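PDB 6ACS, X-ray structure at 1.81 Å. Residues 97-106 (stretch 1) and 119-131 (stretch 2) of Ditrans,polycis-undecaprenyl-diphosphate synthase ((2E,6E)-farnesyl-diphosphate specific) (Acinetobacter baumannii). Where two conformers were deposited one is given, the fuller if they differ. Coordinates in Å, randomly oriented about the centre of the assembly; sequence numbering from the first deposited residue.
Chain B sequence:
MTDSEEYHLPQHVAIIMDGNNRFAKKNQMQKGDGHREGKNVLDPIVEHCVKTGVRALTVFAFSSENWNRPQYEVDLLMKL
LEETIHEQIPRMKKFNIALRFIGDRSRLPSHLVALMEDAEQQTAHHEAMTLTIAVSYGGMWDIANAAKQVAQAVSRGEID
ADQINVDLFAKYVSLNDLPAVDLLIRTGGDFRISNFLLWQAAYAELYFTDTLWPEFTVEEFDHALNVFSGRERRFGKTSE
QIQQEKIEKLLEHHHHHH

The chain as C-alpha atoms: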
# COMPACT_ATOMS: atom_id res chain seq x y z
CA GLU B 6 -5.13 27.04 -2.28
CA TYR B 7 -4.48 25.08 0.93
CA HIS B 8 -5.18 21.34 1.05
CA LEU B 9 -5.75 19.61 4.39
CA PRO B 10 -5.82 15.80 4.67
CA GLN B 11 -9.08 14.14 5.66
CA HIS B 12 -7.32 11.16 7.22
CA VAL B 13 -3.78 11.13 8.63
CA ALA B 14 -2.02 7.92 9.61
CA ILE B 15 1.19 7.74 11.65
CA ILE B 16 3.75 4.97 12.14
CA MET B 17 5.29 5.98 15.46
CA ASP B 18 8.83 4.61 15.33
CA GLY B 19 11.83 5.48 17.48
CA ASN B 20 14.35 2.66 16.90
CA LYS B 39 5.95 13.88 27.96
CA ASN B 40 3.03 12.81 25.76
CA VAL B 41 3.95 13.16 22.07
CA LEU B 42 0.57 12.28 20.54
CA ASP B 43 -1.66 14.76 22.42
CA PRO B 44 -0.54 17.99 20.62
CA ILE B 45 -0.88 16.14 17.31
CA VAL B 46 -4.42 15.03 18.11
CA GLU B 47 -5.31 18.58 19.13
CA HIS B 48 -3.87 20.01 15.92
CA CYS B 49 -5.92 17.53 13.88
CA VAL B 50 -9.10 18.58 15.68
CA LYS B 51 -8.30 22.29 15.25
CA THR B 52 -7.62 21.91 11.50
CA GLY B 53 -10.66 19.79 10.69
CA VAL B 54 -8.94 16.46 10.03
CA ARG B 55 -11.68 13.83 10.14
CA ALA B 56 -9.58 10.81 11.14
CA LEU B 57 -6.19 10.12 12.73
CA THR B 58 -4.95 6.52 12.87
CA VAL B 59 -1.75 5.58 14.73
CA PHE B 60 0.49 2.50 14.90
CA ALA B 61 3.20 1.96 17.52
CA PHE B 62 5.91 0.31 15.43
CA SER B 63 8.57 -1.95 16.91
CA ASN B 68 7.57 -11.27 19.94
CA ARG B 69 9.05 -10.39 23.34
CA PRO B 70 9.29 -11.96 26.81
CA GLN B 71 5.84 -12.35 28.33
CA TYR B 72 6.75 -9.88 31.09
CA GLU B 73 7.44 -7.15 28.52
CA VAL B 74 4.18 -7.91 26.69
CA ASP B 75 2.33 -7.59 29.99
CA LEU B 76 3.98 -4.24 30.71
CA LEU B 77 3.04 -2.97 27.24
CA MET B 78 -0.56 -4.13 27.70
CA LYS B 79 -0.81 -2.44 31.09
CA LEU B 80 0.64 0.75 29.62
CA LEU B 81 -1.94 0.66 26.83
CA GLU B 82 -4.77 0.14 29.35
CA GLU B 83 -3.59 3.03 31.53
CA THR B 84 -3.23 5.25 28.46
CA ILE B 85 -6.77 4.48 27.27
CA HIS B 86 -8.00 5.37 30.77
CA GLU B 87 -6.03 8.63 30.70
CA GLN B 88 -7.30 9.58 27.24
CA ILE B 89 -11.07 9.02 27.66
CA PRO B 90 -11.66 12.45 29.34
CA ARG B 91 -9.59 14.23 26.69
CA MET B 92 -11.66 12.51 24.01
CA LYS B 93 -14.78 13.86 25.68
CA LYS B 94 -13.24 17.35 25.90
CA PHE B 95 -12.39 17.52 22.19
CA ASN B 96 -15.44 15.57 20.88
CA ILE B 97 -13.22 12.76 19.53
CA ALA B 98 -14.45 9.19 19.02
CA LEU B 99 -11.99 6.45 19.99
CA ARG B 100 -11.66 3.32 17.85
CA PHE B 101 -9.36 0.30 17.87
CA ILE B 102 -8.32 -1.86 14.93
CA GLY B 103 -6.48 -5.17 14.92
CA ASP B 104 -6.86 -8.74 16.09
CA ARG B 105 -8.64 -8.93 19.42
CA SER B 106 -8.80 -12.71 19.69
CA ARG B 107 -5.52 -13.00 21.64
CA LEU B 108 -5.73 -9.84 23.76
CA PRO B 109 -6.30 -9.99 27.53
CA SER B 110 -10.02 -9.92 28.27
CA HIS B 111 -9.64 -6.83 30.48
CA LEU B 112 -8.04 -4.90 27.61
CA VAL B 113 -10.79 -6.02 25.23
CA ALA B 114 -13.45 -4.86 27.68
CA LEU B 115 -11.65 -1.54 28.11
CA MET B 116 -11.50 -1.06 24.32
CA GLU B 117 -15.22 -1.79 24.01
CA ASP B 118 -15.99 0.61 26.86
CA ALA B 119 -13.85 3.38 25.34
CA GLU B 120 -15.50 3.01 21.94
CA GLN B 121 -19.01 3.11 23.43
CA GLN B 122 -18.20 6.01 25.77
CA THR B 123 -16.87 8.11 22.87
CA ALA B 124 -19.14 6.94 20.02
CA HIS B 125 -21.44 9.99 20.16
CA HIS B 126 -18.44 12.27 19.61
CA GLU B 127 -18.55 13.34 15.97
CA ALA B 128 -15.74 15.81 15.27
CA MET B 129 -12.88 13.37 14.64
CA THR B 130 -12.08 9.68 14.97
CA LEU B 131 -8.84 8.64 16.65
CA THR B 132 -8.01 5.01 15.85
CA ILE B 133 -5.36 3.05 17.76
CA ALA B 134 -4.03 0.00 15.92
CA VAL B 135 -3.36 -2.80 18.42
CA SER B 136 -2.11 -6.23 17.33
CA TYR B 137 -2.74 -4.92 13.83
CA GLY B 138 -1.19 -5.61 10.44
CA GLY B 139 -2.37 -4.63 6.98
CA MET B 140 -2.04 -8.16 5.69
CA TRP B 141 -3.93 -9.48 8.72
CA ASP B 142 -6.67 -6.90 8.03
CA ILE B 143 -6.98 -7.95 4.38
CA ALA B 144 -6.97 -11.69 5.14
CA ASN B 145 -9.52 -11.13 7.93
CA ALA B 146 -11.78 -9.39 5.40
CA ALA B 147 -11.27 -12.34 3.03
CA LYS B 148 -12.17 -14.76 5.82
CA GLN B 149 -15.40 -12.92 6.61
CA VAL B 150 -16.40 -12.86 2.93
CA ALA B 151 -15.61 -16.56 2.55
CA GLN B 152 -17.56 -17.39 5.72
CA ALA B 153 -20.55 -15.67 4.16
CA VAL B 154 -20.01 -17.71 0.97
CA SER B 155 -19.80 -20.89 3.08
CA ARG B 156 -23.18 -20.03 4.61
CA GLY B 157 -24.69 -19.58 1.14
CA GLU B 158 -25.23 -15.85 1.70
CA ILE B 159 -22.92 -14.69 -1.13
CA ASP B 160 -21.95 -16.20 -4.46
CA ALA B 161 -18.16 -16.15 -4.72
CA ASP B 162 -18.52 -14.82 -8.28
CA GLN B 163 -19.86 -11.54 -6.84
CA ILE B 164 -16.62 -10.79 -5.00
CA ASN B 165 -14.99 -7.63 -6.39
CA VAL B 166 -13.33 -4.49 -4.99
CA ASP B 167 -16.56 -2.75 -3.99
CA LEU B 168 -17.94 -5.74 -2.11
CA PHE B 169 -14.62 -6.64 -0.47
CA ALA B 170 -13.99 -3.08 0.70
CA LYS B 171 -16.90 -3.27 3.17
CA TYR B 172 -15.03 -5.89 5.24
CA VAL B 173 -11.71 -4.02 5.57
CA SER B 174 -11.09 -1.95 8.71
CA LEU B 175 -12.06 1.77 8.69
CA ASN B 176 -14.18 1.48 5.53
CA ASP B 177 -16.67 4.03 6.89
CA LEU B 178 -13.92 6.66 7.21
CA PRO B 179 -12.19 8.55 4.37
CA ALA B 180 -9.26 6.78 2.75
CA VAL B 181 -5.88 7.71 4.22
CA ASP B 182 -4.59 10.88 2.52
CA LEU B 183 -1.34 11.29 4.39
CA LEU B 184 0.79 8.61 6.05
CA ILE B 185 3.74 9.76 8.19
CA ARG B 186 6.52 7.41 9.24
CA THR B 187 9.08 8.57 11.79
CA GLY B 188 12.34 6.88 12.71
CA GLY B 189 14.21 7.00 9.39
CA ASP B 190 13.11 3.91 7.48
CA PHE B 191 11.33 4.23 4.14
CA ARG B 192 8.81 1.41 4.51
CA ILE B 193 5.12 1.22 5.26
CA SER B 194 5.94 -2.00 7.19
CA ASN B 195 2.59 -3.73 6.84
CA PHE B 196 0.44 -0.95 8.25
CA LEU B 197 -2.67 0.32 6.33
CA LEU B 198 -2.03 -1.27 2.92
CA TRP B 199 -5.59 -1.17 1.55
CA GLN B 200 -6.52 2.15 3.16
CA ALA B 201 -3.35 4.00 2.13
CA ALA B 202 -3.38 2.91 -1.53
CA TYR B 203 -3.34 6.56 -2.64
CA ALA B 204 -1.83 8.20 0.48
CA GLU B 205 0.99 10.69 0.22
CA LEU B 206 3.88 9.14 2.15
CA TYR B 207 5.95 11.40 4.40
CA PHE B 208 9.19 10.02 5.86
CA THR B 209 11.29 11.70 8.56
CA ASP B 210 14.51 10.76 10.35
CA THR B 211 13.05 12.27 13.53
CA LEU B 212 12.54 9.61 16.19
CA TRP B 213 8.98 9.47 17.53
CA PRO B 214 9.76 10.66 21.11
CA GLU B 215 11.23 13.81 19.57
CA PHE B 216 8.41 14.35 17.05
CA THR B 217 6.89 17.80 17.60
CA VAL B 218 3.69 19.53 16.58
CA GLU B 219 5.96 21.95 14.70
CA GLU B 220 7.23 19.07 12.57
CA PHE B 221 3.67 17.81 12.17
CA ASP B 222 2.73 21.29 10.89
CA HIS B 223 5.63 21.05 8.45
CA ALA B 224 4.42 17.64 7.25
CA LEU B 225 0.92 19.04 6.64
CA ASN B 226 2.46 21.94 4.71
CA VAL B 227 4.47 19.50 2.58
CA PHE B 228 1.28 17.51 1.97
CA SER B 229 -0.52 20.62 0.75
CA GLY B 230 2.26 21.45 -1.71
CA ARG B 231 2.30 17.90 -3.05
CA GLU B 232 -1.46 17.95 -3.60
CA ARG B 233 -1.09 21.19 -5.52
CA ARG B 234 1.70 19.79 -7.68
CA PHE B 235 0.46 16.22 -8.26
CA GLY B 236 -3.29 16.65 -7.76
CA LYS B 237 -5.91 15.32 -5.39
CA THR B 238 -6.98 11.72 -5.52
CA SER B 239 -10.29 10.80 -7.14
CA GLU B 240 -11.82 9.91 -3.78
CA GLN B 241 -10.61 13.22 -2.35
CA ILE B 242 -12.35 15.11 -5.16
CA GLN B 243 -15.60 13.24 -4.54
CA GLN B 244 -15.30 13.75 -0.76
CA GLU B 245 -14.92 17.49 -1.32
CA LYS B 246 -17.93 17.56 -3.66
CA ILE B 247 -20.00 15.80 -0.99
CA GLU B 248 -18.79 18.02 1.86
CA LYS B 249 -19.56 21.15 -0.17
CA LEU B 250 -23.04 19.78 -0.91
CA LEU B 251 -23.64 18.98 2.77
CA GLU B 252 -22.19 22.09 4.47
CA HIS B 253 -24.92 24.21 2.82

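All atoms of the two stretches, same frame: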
# COMPACT_ATOMS: atom_id res chain seq x y z
N ILE B 97 -13.93 13.75 20.34
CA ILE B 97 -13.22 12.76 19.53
C ILE B 97 -13.77 11.38 19.87
O ILE B 97 -13.94 11.05 21.05
CB ILE B 97 -11.71 12.77 19.81
CG1 ILE B 97 -11.10 14.12 19.48
CG2 ILE B 97 -11.00 11.66 18.99
CD1 ILE B 97 -9.72 14.26 20.04
N ALA B 98 -14.03 10.58 18.84
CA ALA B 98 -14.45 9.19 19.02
C ALA B 98 -13.21 8.30 18.97
O ALA B 98 -12.39 8.42 18.06
CB ALA B 98 -15.43 8.78 17.93
N LEU B 99 -13.10 7.39 19.94
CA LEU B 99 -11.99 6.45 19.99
C LEU B 99 -12.38 5.14 19.32
O LEU B 99 -13.48 4.62 19.53
CB LEU B 99 -11.58 6.20 21.44
CG LEU B 99 -10.25 5.52 21.72
CD1 LEU B 99 -9.12 6.20 20.96
CD2 LEU B 99 -9.99 5.56 23.22
N ARG B 100 -11.46 4.59 18.53
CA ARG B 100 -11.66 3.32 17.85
C ARG B 100 -10.38 2.50 17.93
O ARG B 100 -9.29 3.06 18.06
CB ARG B 100 -12.07 3.57 16.38
CG ARG B 100 -12.53 2.33 15.65
CD ARG B 100 -12.89 2.62 14.19
NE ARG B 100 -14.00 3.56 14.05
CZ ARG B 100 -14.71 3.70 12.93
NH1 ARG B 100 -14.43 2.96 11.86
NH2 ARG B 100 -15.70 4.59 12.88
N PHE B 101 -10.52 1.18 17.87
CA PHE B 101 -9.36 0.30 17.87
C PHE B 101 -9.47 -0.64 16.68
O PHE B 101 -10.57 -1.11 16.35
CB PHE B 101 -9.27 -0.49 19.18
CG PHE B 101 -9.21 0.39 20.38
CD1 PHE B 101 -10.39 0.79 21.01
CD2 PHE B 101 -8.00 0.89 20.84
CE1 PHE B 101 -10.35 1.63 22.11
CE2 PHE B 101 -7.95 1.74 21.95
CZ PHE B 101 -9.13 2.11 22.57
N ILE B 102 -8.34 -0.87 16.00
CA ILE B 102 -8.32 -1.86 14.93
C ILE B 102 -7.23 -2.88 15.22
O ILE B 102 -6.25 -2.59 15.93
CB ILE B 102 -8.10 -1.26 13.53
CG1 ILE B 102 -6.80 -0.45 13.52
CG2 ILE B 102 -9.32 -0.40 13.12
CD1 ILE B 102 -6.49 0.20 12.16
N GLY B 103 -7.41 -4.08 14.70
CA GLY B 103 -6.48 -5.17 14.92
C GLY B 103 -7.18 -6.40 15.45
O GLY B 103 -8.39 -6.42 15.68
N ASP B 104 -6.38 -7.44 15.63
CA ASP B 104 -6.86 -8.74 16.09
C ASP B 104 -7.12 -8.65 17.59
O ASP B 104 -6.22 -8.29 18.36
CB ASP B 104 -5.80 -9.78 15.77
CG ASP B 104 -6.24 -11.21 16.05
OD1 ASP B 104 -7.34 -11.47 16.61
OD2 ASP B 104 -5.45 -12.10 15.67
N ARG B 105 -8.34 -8.96 18.00
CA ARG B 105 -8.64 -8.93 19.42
C ARG B 105 -8.67 -10.31 20.03
O ARG B 105 -8.75 -10.43 21.26
CB ARG B 105 -9.98 -8.22 19.68
CG ARG B 105 -10.01 -6.78 19.16
CD ARG B 105 -11.26 -6.02 19.60
NE ARG B 105 -11.32 -4.70 18.95
CZ ARG B 105 -12.27 -3.79 19.17
NH1 ARG B 105 -13.25 -4.05 20.03
NH2 ARG B 105 -12.24 -2.63 18.55
N SER B 106 -8.55 -11.35 19.21
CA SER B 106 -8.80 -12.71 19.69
C SER B 106 -7.76 -13.18 20.70
O SER B 106 -8.05 -14.08 21.50
CB SER B 106 -8.89 -13.68 18.52
OG SER B 106 -7.64 -13.82 17.85
N ALA B 119 -14.31 2.11 25.89
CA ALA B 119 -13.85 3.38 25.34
C ALA B 119 -14.59 3.73 24.06
O ALA B 119 -14.99 4.89 23.84
CB ALA B 119 -12.34 3.34 25.09
N GLU B 120 -14.78 2.74 23.18
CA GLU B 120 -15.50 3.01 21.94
C GLU B 120 -16.93 3.44 22.22
O GLU B 120 -17.40 4.43 21.65
CB GLU B 120 -15.47 1.78 21.03
CG GLU B 120 -14.11 1.49 20.43
CD GLU B 120 -14.10 0.25 19.55
OE1 GLU B 120 -14.97 -0.62 19.75
OE2 GLU B 120 -13.23 0.15 18.65
N GLN B 121 -17.62 2.75 23.14
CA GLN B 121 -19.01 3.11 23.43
C GLN B 121 -19.10 4.45 24.15
O GLN B 121 -20.02 5.23 23.88
CB GLN B 121 -19.68 2.02 24.28
CG GLN B 121 -19.88 0.70 23.56
CD GLN B 121 -20.22 -0.44 24.51
OE1 GLN B 121 -20.41 -0.22 25.72
NE2 GLN B 121 -20.32 -1.65 23.98
N GLN B 122 -18.15 4.75 25.04
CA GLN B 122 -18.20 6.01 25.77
C GLN B 122 -17.95 7.20 24.85
O GLN B 122 -18.42 8.30 25.14
CB GLN B 122 -17.17 6.01 26.90
CG GLN B 122 -17.52 5.17 28.11
CD GLN B 122 -16.63 5.49 29.29
OE1 GLN B 122 -16.47 6.65 29.67
NE2 GLN B 122 -16.03 4.46 29.88
N THR B 123 -17.20 7.00 23.76
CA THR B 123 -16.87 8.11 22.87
C THR B 123 -17.62 8.08 21.54
O THR B 123 -17.38 8.94 20.69
CB THR B 123 -15.36 8.13 22.61
OG1 THR B 123 -14.97 6.91 21.98
CG2 THR B 123 -14.59 8.28 23.94
N ALA B 124 -18.54 7.13 21.34
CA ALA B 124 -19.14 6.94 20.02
C ALA B 124 -19.95 8.16 19.58
O ALA B 124 -20.00 8.48 18.39
CB ALA B 124 -20.02 5.69 20.03
N HIS B 125 -20.61 8.84 20.53
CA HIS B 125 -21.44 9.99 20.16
C HIS B 125 -20.61 11.20 19.74
O HIS B 125 -21.15 12.12 19.12
CB HIS B 125 -22.38 10.36 21.31
CG HIS B 125 -23.57 9.46 21.42
ND1 HIS B 125 -23.50 8.20 21.98
CD2 HIS B 125 -24.86 9.63 21.04
CE1 HIS B 125 -24.69 7.63 21.94
NE2 HIS B 125 -25.53 8.48 21.37
N HIS B 126 -19.32 11.21 20.06
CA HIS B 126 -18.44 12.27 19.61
C HIS B 126 -18.26 12.20 18.09
O HIS B 126 -17.96 11.14 17.53
CB HIS B 126 -17.09 12.18 20.31
CG HIS B 126 -17.19 12.12 21.81
ND1 HIS B 126 -16.22 11.55 22.60
CD2 HIS B 126 -18.15 12.56 22.65
CE1 HIS B 126 -16.57 11.64 23.86
NE2 HIS B 126 -17.74 12.25 23.93
N GLU B 127 -18.46 13.33 17.42
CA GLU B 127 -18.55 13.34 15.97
C GLU B 127 -17.57 14.29 15.28
O GLU B 127 -17.67 14.45 14.06
CB GLU B 127 -19.99 13.69 15.58
CG GLU B 127 -20.47 15.01 16.18
CD GLU B 127 -20.22 16.20 15.27
OE1 GLU B 127 -20.02 15.98 14.05
OE2 GLU B 127 -20.20 17.34 15.77
N ALA B 128 -16.61 14.89 15.99
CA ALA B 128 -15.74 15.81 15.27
C ALA B 128 -14.55 15.13 14.61
O ALA B 128 -14.10 15.59 13.55
CB ALA B 128 -15.21 16.90 16.21
N MET B 129 -14.04 14.06 15.20
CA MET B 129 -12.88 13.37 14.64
C MET B 129 -12.87 11.97 15.22
O MET B 129 -13.41 11.75 16.31
CB MET B 129 -11.57 14.09 14.97
CG MET B 129 -10.37 13.50 14.25
SD MET B 129 -8.83 14.36 14.64
CE MET B 129 -8.40 13.65 16.22
N THR B 130 -12.31 11.02 14.48
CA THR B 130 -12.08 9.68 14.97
C THR B 130 -10.59 9.45 15.14
O THR B 130 -9.81 9.64 14.20
CB THR B 130 -12.67 8.63 14.02
OG1 THR B 130 -14.09 8.80 13.98
CG2 THR B 130 -12.32 7.22 14.51
N LEU B 131 -10.20 9.06 16.35
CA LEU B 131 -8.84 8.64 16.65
C LEU B 131 -8.84 7.11 16.75
O LEU B 131 -9.52 6.54 17.60
CB LEU B 131 -8.36 9.27 17.96
CG LEU B 131 -7.02 8.74 18.51
CD1 LEU B 131 -5.89 9.02 17.53
CD2 LEU B 131 -6.70 9.37 19.86
O HOH W 1 -16.03 5.31 19.24

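The apolar centre lies on the sheet face that carries Ile97, Leu99 and Leu131. Ile97 CG2 packs 3.7 Å from Leu131 CB, and Leu99 CD1 sits 4.1 Å from Leu131 CG. Leu99 also reaches the helix, its CD2 lying 3.7 Å from Ala119 CB; the Phe101 ring meets the same methyl with its edge, CE1 to CB 4.0 Å.

Beneath this packing the strands run parallel, and the backbone bonds alternate as that register requires. Ala98 N donates to Met129 O (2.9 Å, 167° at the hydrogen), Leu131 N to Ala98 O (2.9 Å, 156°) and Arg100 N to Leu131 O (2.9 Å, 151°). Ala98 thus uses both its N and O on the neighbouring strand, leaving the flanking residues Ile97 and Leu99 to offer polar backbone atoms to the other side. There His126 ND1 donates to Ile97 O (2.8 Å), and Leu99 N to Thr123 OG1 (2.8 Å, 167°). Thr123 OG1 in turn donates to Ala119 O (2.7 Å), so one hydroxyl links strand to helix backbone.

Farther out, water 1 donates to Leu99 O (2.7 Å) and Glu120 O (2.9 Å). At the polar edge, Glu120 OE2 accepts from Phe101 N (3.0 Å) and forms a salt bridge with Arg105 NH2 (3.0 Å), which also donates to Phe101 O (3.2 Å).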